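Local atomic coordinates of 3-hydroxyisobutyryl-CoA hydrolase (Mycobacterium thermoresistibile, PDB entry 4HDT), a protein that probably hydrolyses 3-hydroxy-2-methylpropanoyl-CoA (3-hydroxyisobutyryl-CoA) to 3-hydroxy-2-methylpropanoate and free CoA, and belongs to the crotonase-like enoyl-CoA hydratase/isomerase family. Residues 59-71 / 111-124; 131-143 / 167-179. One frame throughout, in Å; residues are numbered along the deposited sequence.

In the fold
Interactions 1 and 2 follow one another along the chain, the first closing at Gly124 before the second opens at Val131, and their centres lie about 12 Å apart. Both belong to the crotonase-like core. Strands 56-61, 108-112 and 129-132 are successive parallel neighbours in the six-stranded mixed sheet, while strands 115-117 and 137-139 pair in a second, two-stranded parallel sheet, so the two contacts share both sheets. They also touch directly: Met112 O lies 2.7 Å from Thr136 OG1, a probable hydrogen bond. Interaction 1 thus joins strands 56-61 and 108-112 and the loops after them, and interaction 2 adds the loops and helix ends of 167-179 on strand 137-139.

Interaction 1 of 2, residues 59-71 / 111-124; sequences LTGAGERGLCAGG and IMDGIVMGGGVGVG. With ZN (zinc ion), chain C.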
loop_
_atom_site.group_PDB
_atom_site.type_symbol
_atom_site.label_atom_id
_atom_site.label_comp_id
_atom_site.label_asym_id
_atom_site.label_seq_id
_atom_site.Cartn_x
_atom_site.Cartn_y
_atom_site.Cartn_z
ATOM N N LEU A 59 -8.674 10.071 -9.035
ATOM C CA LEU A 59 -7.951 8.872 -9.465
ATOM C C LEU A 59 -8.934 7.720 -9.478
ATOM O O LEU A 59 -9.576 7.425 -8.453
ATOM C CB LEU A 59 -6.803 8.552 -8.510
ATOM C CG LEU A 59 -6.065 7.226 -8.791
ATOM C CD1 LEU A 59 -5.282 7.268 -10.114
ATOM C CD2 LEU A 59 -5.191 6.765 -7.635
ATOM N N THR A 60 -9.041 7.064 -10.636
ATOM C CA THR A 60 -9.826 5.836 -10.761
ATOM C C THR A 60 -9.024 4.813 -11.585
ATOM O O THR A 60 -7.956 5.110 -12.093
ATOM C CB THR A 60 -11.190 6.052 -11.446
ATOM O OG1 THR A 60 -11.002 6.427 -12.821
ATOM C CG2 THR A 60 -11.980 7.088 -10.813
ATOM N N GLY A 61 -9.525 3.596 -11.644
ATOM C CA GLY A 61 -8.960 2.526 -12.476
ATOM C C GLY A 61 -9.951 1.981 -13.478
ATOM O O GLY A 61 -11.163 1.926 -13.218
ATOM N N ALA A 62 -9.449 1.569 -14.651
ATOM C CA ALA A 62 -10.318 1.059 -15.688
ATOM C C ALA A 62 -10.765 -0.345 -15.299
ATOM O O ALA A 62 -10.120 -0.991 -14.494
ATOM C CB ALA A 62 -9.586 1.042 -17.000
ATOM N N GLY A 63 -11.856 -0.799 -15.911
ATOM C CA GLY A 63 -12.371 -2.136 -15.645
ATOM C C GLY A 63 -13.204 -2.181 -14.371
ATOM O O GLY A 63 -13.709 -1.165 -13.873
ATOM N N GLU A 64 -13.377 -3.392 -13.877
ATOM C CA GLU A 64 -14.380 -3.681 -12.870
ATOM C C GLU A 64 -13.795 -4.335 -11.627
ATOM O O GLU A 64 -14.487 -4.431 -10.648
ATOM C CB GLU A 64 -15.415 -4.642 -13.484
ATOM C CG GLU A 64 -16.314 -4.012 -14.531
ATOM C CD GLU A 64 -17.278 -3.021 -13.958
ATOM O OE1 GLU A 64 -17.530 -3.133 -12.727
ATOM O OE2 GLU A 64 -17.730 -2.108 -14.680
ATOM N N ARG A 65 -12.557 -4.837 -11.680
ATOM C CA ARG A 65 -12.016 -5.700 -10.615
ATOM C C ARG A 65 -11.223 -4.970 -9.542
ATOM O O ARG A 65 -10.978 -5.530 -8.486
ATOM C CB ARG A 65 -11.127 -6.785 -11.224
ATOM C CG ARG A 65 -11.872 -7.721 -12.178
ATOM C CD ARG A 65 -10.934 -8.678 -12.903
ATOM N NE ARG A 65 -10.389 -9.680 -11.991
ATOM C CZ ARG A 65 -9.289 -10.398 -12.198
ATOM N NH1 ARG A 65 -8.552 -10.220 -13.301
ATOM N NH2 ARG A 65 -8.930 -11.300 -11.280
ATOM N N GLY A 66 -10.829 -3.735 -9.814
ATOM C CA GLY A 66 -10.098 -2.973 -8.828
ATOM C C GLY A 66 -9.354 -1.762 -9.338
ATOM O O GLY A 66 -8.921 -1.734 -10.511
ATOM N N LEU A 67 -9.122 -0.809 -8.440
ATOM C CA LEU A 67 -8.276 0.323 -8.790
ATOM C C LEU A 67 -6.893 -0.110 -9.267
ATOM O O LEU A 67 -6.391 0.353 -10.330
ATOM C CB LEU A 67 -8.116 1.188 -7.557
ATOM C CG LEU A 67 -7.156 2.387 -7.776
ATOM C CD1 LEU A 67 -7.486 3.344 -8.916
ATOM C CD2 LEU A 67 -6.996 3.168 -6.503
ATOM N N CYS A 68 -6.234 -0.988 -8.508
ATOM C CA CYS A 68 -4.797 -1.284 -8.750
ATOM C C CYS A 68 -4.319 -2.416 -7.827
ATOM O O CYS A 68 -4.249 -2.247 -6.619
ATOM C CB CYS A 68 -3.927 -0.032 -8.539
ATOM S SG CYS A 68 -2.161 -0.336 -8.744
ATOM N N ALA A 69 -3.879 -3.517 -8.447
ATOM C CA ALA A 69 -3.375 -4.684 -7.716
ATOM C C ALA A 69 -1.949 -4.558 -7.174
ATOM O O ALA A 69 -1.533 -5.417 -6.381
ATOM C CB ALA A 69 -3.504 -5.919 -8.588
ATOM N N GLY A 70 -1.215 -3.522 -7.591
ATOM C CA GLY A 70 0.157 -3.369 -7.137
ATOM C C GLY A 70 1.052 -2.728 -8.164
ATOM O O GLY A 70 0.601 -2.232 -9.217
ATOM N N GLY A 71 2.326 -2.625 -7.813
ATOM C CA GLY A 71 3.348 -2.344 -8.839
ATOM C C GLY A 71 3.487 -3.579 -9.730
ATOM O O GLY A 71 3.180 -4.697 -9.322
ATOM N N ILE A 111 -10.576 6.550 -5.816
ATOM C CA ILE A 111 -11.638 5.535 -5.841
ATOM C C ILE A 111 -11.031 4.154 -5.673
ATOM O O ILE A 111 -10.700 3.459 -6.631
ATOM C CB ILE A 111 -12.503 5.591 -7.125
ATOM C CG1 ILE A 111 -12.974 7.019 -7.436
ATOM C CG2 ILE A 111 -13.661 4.594 -7.035
ATOM C CD1 ILE A 111 -13.838 7.627 -6.383
ATOM N N MET A 112 -10.881 3.777 -4.403
ATOM C CA MET A 112 -10.212 2.529 -4.032
ATOM C C MET A 112 -11.274 1.421 -3.960
ATOM O O MET A 112 -11.548 0.815 -2.927
ATOM C CB MET A 112 -9.464 2.759 -2.701
ATOM C CG MET A 112 -8.221 3.641 -2.872
ATOM S SD MET A 112 -7.189 3.745 -1.403
ATOM C CE MET A 112 -8.252 4.787 -0.437
ATOM N N ASP A 113 -11.801 1.133 -5.133
ATOM C CA ASP A 113 -12.819 0.118 -5.378
ATOM C C ASP A 113 -12.139 -1.203 -5.687
ATOM O O ASP A 113 -11.019 -1.259 -6.179
ATOM C CB ASP A 113 -13.616 0.600 -6.575
ATOM C CG ASP A 113 -14.667 -0.364 -7.013
ATOM O OD1 ASP A 113 -15.441 -0.870 -6.222
ATOM O OD2 ASP A 113 -14.718 -0.594 -8.234
ATOM N N GLY A 114 -12.777 -2.295 -5.318
ATOM C CA GLY A 114 -12.253 -3.609 -5.656
ATOM C C GLY A 114 -10.860 -3.901 -5.114
ATOM O O GLY A 114 -10.488 -3.476 -4.013
ATOM N N ILE A 115 -10.066 -4.595 -5.895
ATOM C CA ILE A 115 -8.706 -4.958 -5.474
ATOM C C ILE A 115 -7.816 -3.698 -5.415
ATOM O O ILE A 115 -7.661 -3.002 -6.405
ATOM C CB ILE A 115 -8.107 -5.991 -6.457
ATOM C CG1 ILE A 115 -8.879 -7.313 -6.370
ATOM C CG2 ILE A 115 -6.635 -6.227 -6.174
ATOM C CD1 ILE A 115 -8.565 -8.288 -7.491
ATOM N N VAL A 116 -7.223 -3.434 -4.261
ATOM C CA VAL A 116 -6.341 -2.291 -4.063
ATOM C C VAL A 116 -5.190 -2.777 -3.164
ATOM O O VAL A 116 -5.340 -2.965 -1.945
ATOM C CB VAL A 116 -7.079 -1.128 -3.355
ATOM C CG1 VAL A 116 -6.141 0.064 -3.246
ATOM C CG2 VAL A 116 -8.369 -0.692 -4.064
ATOM N N MET A 117 -4.030 -3.055 -3.731
ATOM C CA MET A 117 -2.954 -3.705 -2.964
ATOM C C MET A 117 -1.592 -3.089 -3.316
ATOM O O MET A 117 -1.377 -2.694 -4.441
ATOM C CB MET A 117 -2.940 -5.236 -3.175
ATOM C CG MET A 117 -4.114 -6.024 -2.568
ATOM S SD MET A 117 -3.781 -7.799 -2.598
ATOM C CE MET A 117 -3.821 -8.038 -4.354
ATOM N N GLY A 118 -0.715 -3.012 -2.304
ATOM C CA GLY A 118 0.674 -2.582 -2.477
ATOM C C GLY A 118 0.736 -1.226 -3.131
ATOM O O GLY A 118 0.205 -0.243 -2.626
ATOM N N GLY A 119 1.351 -1.144 -4.296
ATOM C CA GLY A 119 1.381 0.155 -4.984
ATOM C C GLY A 119 0.066 0.847 -5.223
ATOM O O GLY A 119 0.006 2.053 -5.315
ATOM N N GLY A 120 -1.049 0.089 -5.280
ATOM C CA GLY A 120 -2.377 0.694 -5.372
ATOM C C GLY A 120 -2.773 1.455 -4.107
ATOM O O GLY A 120 -3.367 2.511 -4.167
ATOM N N VAL A 121 -2.399 0.906 -2.954
ATOM C CA VAL A 121 -2.479 1.657 -1.692
ATOM C C VAL A 121 -1.629 2.914 -1.771
ATOM O O VAL A 121 -2.053 4.004 -1.361
ATOM C CB VAL A 121 -2.066 0.788 -0.464
ATOM C CG1 VAL A 121 -2.052 1.650 0.811
ATOM C CG2 VAL A 121 -3.037 -0.376 -0.306
ATOM N N GLY A 122 -0.437 2.814 -2.337
ATOM C CA GLY A 122 0.406 4.011 -2.458
ATOM C C GLY A 122 -0.184 5.164 -3.256
ATOM O O GLY A 122 0.030 6.303 -2.908
ATOM N N VAL A 123 -0.900 4.883 -4.351
ATOM C CA VAL A 123 -1.508 5.957 -5.130
ATOM C C VAL A 123 -2.881 6.396 -4.605
ATOM O O VAL A 123 -3.297 7.528 -4.861
ATOM C CB VAL A 123 -1.572 5.654 -6.677
ATOM C CG1 VAL A 123 -0.176 5.734 -7.299
ATOM C CG2 VAL A 123 -2.232 4.344 -7.004
ATOM N N GLY A 124 -3.557 5.522 -3.839
ATOM C CA GLY A 124 -4.884 5.875 -3.325
ATOM C C GLY A 124 -4.943 6.394 -1.897
ATOM O O GLY A 124 -5.695 7.346 -1.598
HETATM ZN ZN ZN C . -18.728 -1.978 -11.771
HETATM O O HOH W 1 -11.501 2.993 -9.331
HETATM O O HOH W 2 -18.279 -0.041 -12.190
HETATM O O HOH W 3 2.924 -3.762 -5.062
#
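Leu67 sits at the apolar centre: its CB packs on Val116 CG2 at 4.0 Å, and its CD2 meets Met112 CG at 3.9 Å where the two side chains cross at a slant. With CG anti to the backbone N (chi1 176°), the leucine side chain gathers round Ile111 O, CB coming closest. Two further apolar contacts adjoin it, Leu59 CD2 against Val123 CG2 and Thr60 CG2 alongside Ile111 CG1. Cys68 SG rests 3.5 Å from Gly120 CA, segment 59-71 lying close against the start of helix 119-124. Gly66 and Gly114 bring their CA atoms to 3.9 Å.

Around this packing runs a row of backbone bonds. Ile115 N meets Arg65 O almost straight (177°) and on a lone pair, Leu67 N bonds Asp113 O, Cys68 N bonds Ile115 O, and Met117 N returns to Cys68 O at 3.0 Å. At the outer edge Glu64 OE1 binds zinc at 1.9 Å, with a water and His192 as further ligands. Asp113 OD1 accepts from His192 ND1 and so orients that imidazole as a second-shell residue. At the other end one water accepts from both Gly71 N and Gly119 N, 3.0 and 3.1 Å away. Those two converging N-H groups are consistent with the paired amides of a crotonase-type oxyanion hole, which probably polarise a thioester carbonyl.

Interaction 2 of 2, residues 131-143 / 167-179; sequences VVTDTTKMAMPEV and HAALTGAPFSGAD
Phe175 lays one face of its ring on Met138: the carbonyl O stands 3.3 Å above the plane, offset toward the rim, and CB makes a CH-pi contact 4.1 Å from the centroid. This joins strand 137-139 of the crotonase-like core to the connection between helices 164-171 and 177-183. Met138 SD lies oblique to the ring at 4.8 Å from its centroid, a Met-aromatic contact. The ring is folded back over the strand because CG stands between the backbone N and carbonyl carbon (chi1 51°). Leu223 and Met183 also pack against the Phe175 side chain.

The same two residues form an antiparallel hydrogen-bonded pair, Met138 N to Phe175 O at 2.9 Å (176°) and Phe175 N to Met138 O at 2.8 Å. Beyond it, Ala139 CB rests on Pro174, and Val143 CG2 reaches the last turn of helix 164-171 at Leu170 O, 3.5 Å away. One water links Met140 N with Ala168 O and Ala173 O. At the opposite end Val132 CG2 touches Gly177 O, where a capping box starts helix 177-183: Ser176 N donates to Asp179 OD2, and Asp179 N donates to Ser176 OG at 3.1 Å.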
loop_
_atom_site.group_PDB
_atom_site.type_symbol
_atom_site.label_atom_id
_atom_site.label_comp_id
_atom_site.label_asym_id
_atom_site.label_seq_id
_atom_site.Cartn_x
_atom_site.Cartn_y
_atom_site.Cartn_z
ATOM N N VAL A 131 -12.035 7.099 -1.008
ATOM C CA VAL A 131 -13.346 6.401 -1.100
ATOM C C VAL A 131 -13.119 4.899 -1.277
ATOM O O VAL A 131 -12.300 4.464 -2.126
ATOM C CB VAL A 131 -14.164 6.930 -2.286
ATOM C CG1 VAL A 131 -15.485 6.190 -2.417
ATOM C CG2 VAL A 131 -14.381 8.457 -2.169
ATOM N N VAL A 132 -13.782 4.117 -0.442
ATOM C CA VAL A 132 -13.820 2.658 -0.602
ATOM C C VAL A 132 -15.248 2.216 -0.797
ATOM O O VAL A 132 -16.185 3.003 -0.637
ATOM C CB VAL A 132 -13.177 1.912 0.595
ATOM C CG1 VAL A 132 -11.656 2.072 0.601
ATOM C CG2 VAL A 132 -13.758 2.414 1.907
ATOM N N THR A 133 -15.437 0.956 -1.212
ATOM C CA THR A 133 -16.755 0.476 -1.583
ATOM C C THR A 133 -17.023 -0.879 -0.928
ATOM O O THR A 133 -16.177 -1.392 -0.180
ATOM C CB THR A 133 -16.874 0.255 -3.111
ATOM O OG1 THR A 133 -16.101 -0.925 -3.482
ATOM C CG2 THR A 133 -16.384 1.454 -3.902
ATOM N N ASP A 134 -18.162 -1.477 -1.261
ATOM C CA ASP A 134 -18.489 -2.782 -0.747
ATOM C C ASP A 134 -17.714 -3.935 -1.414
ATOM O O ASP A 134 -17.895 -5.100 -1.004
ATOM C CB ASP A 134 -19.988 -3.042 -0.793
ATOM C CG ASP A 134 -20.608 -2.795 -2.141
ATOM O OD1 ASP A 134 -19.914 -2.262 -3.029
ATOM O OD2 ASP A 134 -21.810 -3.131 -2.317
ATOM N N THR A 135 -16.934 -3.636 -2.452
ATOM C CA THR A 135 -16.103 -4.670 -3.100
ATOM C C THR A 135 -14.641 -4.496 -2.770
ATOM O O THR A 135 -13.801 -5.299 -3.212
ATOM C CB THR A 135 -16.256 -4.653 -4.640
ATOM O OG1 THR A 135 -15.693 -3.415 -5.143
ATOM C CG2 THR A 135 -17.740 -4.791 -5.023
ATOM N N THR A 136 -14.285 -3.406 -2.060
ATOM C CA THR A 136 -12.884 -3.189 -1.716
ATOM C C THR A 136 -12.231 -4.397 -1.024
ATOM O O THR A 136 -12.784 -4.944 -0.039
ATOM C CB THR A 136 -12.748 -1.919 -0.849
ATOM O OG1 THR A 136 -13.258 -0.792 -1.601
ATOM C CG2 THR A 136 -11.294 -1.690 -0.383
ATOM N N LYS A 137 -11.093 -4.827 -1.580
ATOM C CA LYS A 137 -10.221 -5.855 -0.995
ATOM C C LYS A 137 -8.843 -5.241 -0.975
ATOM O O LYS A 137 -8.139 -5.218 -2.000
ATOM C CB LYS A 137 -10.295 -7.176 -1.782
ATOM C CG LYS A 137 -11.712 -7.759 -1.684
ATOM C CD LYS A 137 -11.859 -9.121 -2.305
ATOM C CE LYS A 137 -13.291 -9.639 -2.171
ATOM N NZ LYS A 137 -14.269 -8.951 -3.105
ATOM N N MET A 138 -8.472 -4.702 0.196
ATOM C CA MET A 138 -7.243 -3.915 0.341
ATOM C C MET A 138 -6.220 -4.710 1.106
ATOM O O MET A 138 -6.554 -5.417 2.043
ATOM C CB MET A 138 -7.544 -2.580 1.044
ATOM C CG MET A 138 -6.376 -1.585 1.054
ATOM S SD MET A 138 -6.785 0.045 1.731
ATOM C CE MET A 138 -7.971 0.679 0.589
ATOM N N ALA A 139 -4.964 -4.608 0.715
ATOM C CA ALA A 139 -3.923 -5.347 1.408
ATOM C C ALA A 139 -2.560 -4.761 1.171
ATOM O O ALA A 139 -2.346 -4.034 0.183
ATOM C CB ALA A 139 -3.910 -6.815 0.988
ATOM N N MET A 140 -1.656 -5.042 2.119
ATOM C CA MET A 140 -0.211 -4.866 1.950
ATOM C C MET A 140 0.429 -6.251 2.069
ATOM O O MET A 140 0.837 -6.683 3.143
ATOM C CB MET A 140 0.342 -3.863 2.984
ATOM C CG MET A 140 -0.278 -2.469 2.867
ATOM S SD MET A 140 0.071 -1.630 1.311
ATOM C CE MET A 140 1.865 -1.404 1.401
ATOM N N PRO A 141 0.475 -6.984 0.949
ATOM C CA PRO A 141 0.835 -8.412 0.953
ATOM C C PRO A 141 2.317 -8.739 0.699
ATOM O O PRO A 141 2.676 -9.912 0.428
ATOM C CB PRO A 141 0.003 -8.903 -0.216
ATOM C CG PRO A 141 0.167 -7.813 -1.193
ATOM C CD PRO A 141 0.090 -6.543 -0.401
ATOM N N GLU A 142 3.153 -7.727 0.877
ATOM C CA GLU A 142 4.560 -7.757 0.505
ATOM C C GLU A 142 5.328 -8.933 1.110
ATOM O O GLU A 142 6.169 -9.540 0.485
ATOM C CB GLU A 142 5.204 -6.421 0.886
ATOM C CG GLU A 142 4.804 -5.278 -0.066
ATOM C CD GLU A 142 3.477 -4.609 0.209
ATOM O OE1 GLU A 142 2.780 -4.949 1.198
ATOM O OE2 GLU A 142 3.147 -3.611 -0.522
ATOM N N VAL A 143 5.057 -9.277 2.370
ATOM C CA VAL A 143 5.827 -10.362 3.001
ATOM C C VAL A 143 5.657 -11.726 2.326
ATOM O O VAL A 143 6.483 -12.616 2.496
ATOM C CB VAL A 143 5.484 -10.495 4.495
ATOM C CG1 VAL A 143 5.951 -9.281 5.276
ATOM C CG2 VAL A 143 3.988 -10.748 4.773
ATOM N N HIS A 167 -0.984 -6.601 12.391
ATOM C CA HIS A 167 -1.732 -7.722 11.861
ATOM C C HIS A 167 -1.799 -7.677 10.324
ATOM O O HIS A 167 -1.516 -8.675 9.669
ATOM C CB HIS A 167 -3.112 -7.771 12.525
ATOM C CG HIS A 167 -4.043 -8.758 11.917
ATOM N ND1 HIS A 167 -3.969 -10.114 12.171
ATOM C CD2 HIS A 167 -5.056 -8.598 11.031
ATOM C CE1 HIS A 167 -4.911 -10.737 11.501
ATOM N NE2 HIS A 167 -5.570 -9.848 10.781
ATOM N N ALA A 168 -2.245 -6.556 9.786
ATOM C CA ALA A 168 -2.317 -6.430 8.341
ATOM C C ALA A 168 -0.941 -6.658 7.685
ATOM O O ALA A 168 -0.854 -7.336 6.662
ATOM C CB ALA A 168 -2.899 -5.086 7.970
ATOM N N ALA A 169 0.109 -6.122 8.310
ATOM C CA ALA A 169 1.469 -6.155 7.704
ATOM C C ALA A 169 2.097 -7.549 7.759
ATOM O O ALA A 169 2.791 -7.967 6.818
ATOM C CB ALA A 169 2.355 -5.173 8.425
ATOM N N LEU A 170 1.867 -8.297 8.849
ATOM C CA LEU A 170 2.513 -9.599 9.023
ATOM C C LEU A 170 1.740 -10.700 8.349
ATOM O O LEU A 170 2.330 -11.612 7.745
ATOM C CB LEU A 170 2.734 -9.876 10.513
ATOM C CG LEU A 170 3.676 -8.907 11.203
ATOM C CD1 LEU A 170 3.837 -9.307 12.671
ATOM C CD2 LEU A 170 5.050 -8.765 10.557
ATOM N N THR A 171 0.404 -10.642 8.423
ATOM C CA THR A 171 -0.407 -11.611 7.684
ATOM C C THR A 171 -0.332 -11.341 6.191
ATOM O O THR A 171 -0.350 -12.270 5.403
ATOM C CB THR A 171 -1.902 -11.644 8.077
ATOM O OG1 THR A 171 -2.545 -10.393 7.773
ATOM C CG2 THR A 171 -2.067 -12.022 9.603
ATOM N N GLY A 172 -0.291 -10.065 5.833
ATOM C CA GLY A 172 -0.472 -9.650 4.434
ATOM C C GLY A 172 -1.848 -9.931 3.853
ATOM O O GLY A 172 -2.015 -9.938 2.601
ATOM N N ALA A 173 -2.814 -10.184 4.733
ATOM C CA ALA A 173 -4.172 -10.559 4.331
ATOM C C ALA A 173 -5.000 -9.349 3.910
ATOM O O ALA A 173 -4.845 -8.242 4.440
ATOM C CB ALA A 173 -4.870 -11.267 5.479
ATOM N N PRO A 174 -5.933 -9.557 2.967
ATOM C CA PRO A 174 -6.849 -8.482 2.615
ATOM C C PRO A 174 -7.843 -8.112 3.706
ATOM O O PRO A 174 -8.266 -8.969 4.547
ATOM C CB PRO A 174 -7.565 -9.012 1.379
ATOM C CG PRO A 174 -7.512 -10.479 1.527
ATOM C CD PRO A 174 -6.268 -10.824 2.294
ATOM N N PHE A 175 -8.247 -6.851 3.669
ATOM C CA PHE A 175 -9.284 -6.297 4.554
ATOM C C PHE A 175 -10.298 -5.469 3.743
ATOM O O PHE A 175 -10.039 -5.124 2.582
ATOM C CB PHE A 175 -8.642 -5.493 5.724
ATOM C CG PHE A 175 -7.625 -4.439 5.322
ATOM C CD1 PHE A 175 -8.018 -3.145 5.014
ATOM C CD2 PHE A 175 -6.266 -4.764 5.297
ATOM C CE1 PHE A 175 -7.071 -2.171 4.695
ATOM C CE2 PHE A 175 -5.319 -3.815 4.947
ATOM C CZ PHE A 175 -5.732 -2.509 4.652
ATOM N N SER A 176 -11.474 -5.220 4.309
ATOM C CA SER A 176 -12.600 -4.629 3.585
ATOM C C SER A 176 -12.534 -3.114 3.524
ATOM O O SER A 176 -11.678 -2.516 4.190
ATOM C CB SER A 176 -13.918 -5.048 4.243
ATOM O OG SER A 176 -14.032 -4.382 5.498
ATOM N N GLY A 177 -13.471 -2.507 2.816
ATOM C CA GLY A 177 -13.634 -1.057 2.845
ATOM C C GLY A 177 -13.876 -0.525 4.247
ATOM O O GLY A 177 -13.246 0.444 4.651
ATOM N N ALA A 178 -14.746 -1.185 5.000
ATOM C CA ALA A 178 -15.073 -0.709 6.344
ATOM C C ALA A 178 -13.827 -0.816 7.228
ATOM O O ALA A 178 -13.556 0.087 8.037
ATOM C CB ALA A 178 -16.221 -1.527 6.929
ATOM N N ASP A 179 -13.073 -1.893 7.062
ATOM C CA ASP A 179 -11.827 -2.103 7.792
ATOM C C ASP A 179 -10.865 -0.986 7.421
ATOM O O ASP A 179 -10.139 -0.479 8.256
ATOM C CB ASP A 179 -11.170 -3.430 7.426
ATOM C CG ASP A 179 -11.977 -4.664 7.806
ATOM O OD1 ASP A 179 -12.770 -4.610 8.793
ATOM O OD2 ASP A 179 -11.789 -5.713 7.129
HETATM O O HOH W 4 -15.735 -3.666 1.347
HETATM O O HOH W 5 3.328 -7.551 4.085
HETATM O O HOH W 6 -2.551 -6.575 4.414
#